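Local coordinates for metallo-beta-lactamase superfamily protein (Thermus thermophilus, PDB 2ZWR) that binds a pair of zinc ions in a metallo-beta-lactamase fold and is probably a metal-dependent hydrolase, at residues A[79-82]-A[83-86]. Numbering follows the deposited sequence.
Sequences LDLP and LYEG
Leu83 lays its CD1 methyl against the carboxylate of Asp80, three residues back at the N-cap position, just ahead of helix 81-85, with Leu83 CD1 3.5 Å from Asp80 OD1; the two side chains cross at a slant. Leu83 reaches back this way because its CG stands anti to its own carbonyl carbon (chi1 -69°). Elsewhere on the turn, Leu81 CD1 lies 4.2 Å from Tyr84 CD2, obliquely to the ring, while Glu85, its chain extended beyond CG, rests CG beside the carbonyl oxygen of Leu81.

Two regular helical bonds hold the turn: Tyr84 N gives its hydrogen to Asp80 O at 2.9 Å, and Glu85 N to Leu81 O at 2.8 Å. A third, Gly86 N to Pro82 O, is weak at 3.4 Å, and Gly86 is where helical geometry ends. At the start of the turn a water donates to Leu79 O and weakly accepts from Leu83 N.

Further out, Asp80 OD1 takes the amide of Gly128, and OD2 takes Ser126 OG and the amide of Ala55. The Tyr84 ring packs on Val74 and Leu76 of strand 74-76, and its hydroxyl bonds Pro102 O. The buried carboxylate is thus gripped by three donors and lies against His54, a zinc ligand, so Asp80 ties this helical turn to the metal-binding loops as a second-shell residue, and its negative charge may polarise that histidine.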
loop_
_atom_site.group_PDB
_atom_site.type_symbol
_atom_site.label_atom_id
_atom_site.label_comp_id
_atom_site.label_asym_id
_atom_site.label_seq_id
_atom_site.Cartn_x
_atom_site.Cartn_y
_atom_site.Cartn_z
ATOM N N LEU A 79 7.745 -11.814 2.452
ATOM C CA LEU A 79 7.030 -12.305 3.636
ATOM C C LEU A 79 5.494 -12.176 3.511
ATOM O O LEU A 79 4.764 -12.807 4.269
ATOM C CB LEU A 79 7.551 -11.659 4.919
ATOM C CG LEU A 79 8.920 -12.149 5.435
ATOM C CD1 LEU A 79 9.274 -11.464 6.727
ATOM C CD2 LEU A 79 8.937 -13.668 5.631
ATOM N N ASP A 80 5.010 -11.401 2.538
ATOM C CA ASP A 80 3.553 -11.354 2.252
ATOM C C ASP A 80 3.088 -12.232 1.077
ATOM O O ASP A 80 1.910 -12.172 0.684
ATOM C CB ASP A 80 3.057 -9.918 2.059
ATOM C CG ASP A 80 2.482 -9.323 3.335
ATOM O OD1 ASP A 80 2.758 -9.875 4.420
ATOM O OD2 ASP A 80 1.739 -8.318 3.261
ATOM N N LEU A 81 3.999 -13.032 0.516
ATOM C CA LEU A 81 3.649 -13.955 -0.573
ATOM C C LEU A 81 2.519 -14.935 -0.228
ATOM O O LEU A 81 1.634 -15.146 -1.058
ATOM C CB LEU A 81 4.863 -14.751 -1.064
ATOM C CG LEU A 81 5.425 -14.597 -2.484
ATOM C CD1 LEU A 81 4.450 -14.036 -3.527
ATOM C CD2 LEU A 81 6.726 -13.812 -2.461
ATOM N N PRO A 82 2.562 -15.565 0.975
ATOM C CA PRO A 82 1.454 -16.462 1.324
ATOM C C PRO A 82 0.099 -15.757 1.333
ATOM O O PRO A 82 -0.888 -16.338 0.889
ATOM C CB PRO A 82 1.834 -16.964 2.724
ATOM C CG PRO A 82 3.339 -16.866 2.737
ATOM C CD PRO A 82 3.596 -15.571 2.032
ATOM N N LEU A 83 0.064 -14.514 1.811
ATOM C CA LEU A 83 -1.146 -13.709 1.757
ATOM C C LEU A 83 -1.553 -13.419 0.307
ATOM O O LEU A 83 -2.727 -13.517 -0.054
ATOM C CB LEU A 83 -0.965 -12.398 2.529
ATOM C CG LEU A 83 -0.836 -12.431 4.051
ATOM C CD1 LEU A 83 -0.514 -11.042 4.581
ATOM C CD2 LEU A 83 -2.090 -12.963 4.719
ATOM N N TYR A 84 -0.564 -13.089 -0.517
ATOM C CA TYR A 84 -0.791 -12.722 -1.905
ATOM C C TYR A 84 -1.361 -13.904 -2.678
ATOM O O TYR A 84 -2.331 -13.757 -3.423
ATOM C CB TYR A 84 0.520 -12.237 -2.517
ATOM C CG TYR A 84 0.472 -11.755 -3.948
ATOM C CD1 TYR A 84 0.200 -10.419 -4.251
ATOM C CD2 TYR A 84 0.747 -12.627 -4.998
ATOM C CE1 TYR A 84 0.189 -9.970 -5.576
ATOM C CE2 TYR A 84 0.734 -12.202 -6.307
ATOM C CZ TYR A 84 0.465 -10.869 -6.595
ATOM O OH TYR A 84 0.450 -10.467 -7.911
ATOM N N GLU A 85 -0.778 -15.076 -2.460
ATOM C CA GLU A 85 -1.163 -16.284 -3.178
ATOM C C GLU A 85 -2.587 -16.757 -2.895
ATOM O O GLU A 85 -3.236 -17.304 -3.780
ATOM C CB GLU A 85 -0.151 -17.397 -2.896
ATOM C CG GLU A 85 1.211 -17.107 -3.526
ATOM C CD GLU A 85 2.294 -18.064 -3.092
ATOM O OE1 GLU A 85 2.315 -18.454 -1.902
ATOM O OE2 GLU A 85 3.144 -18.418 -3.949
ATOM N N GLY A 86 -3.062 -16.547 -1.668
ATOM C CA GLY A 86 -4.408 -16.941 -1.284
ATOM C C GLY A 86 -5.408 -15.810 -1.148
ATOM O O GLY A 86 -6.474 -16.016 -0.588
HETATM O O HOH W 1 2.113 -13.739 4.354
#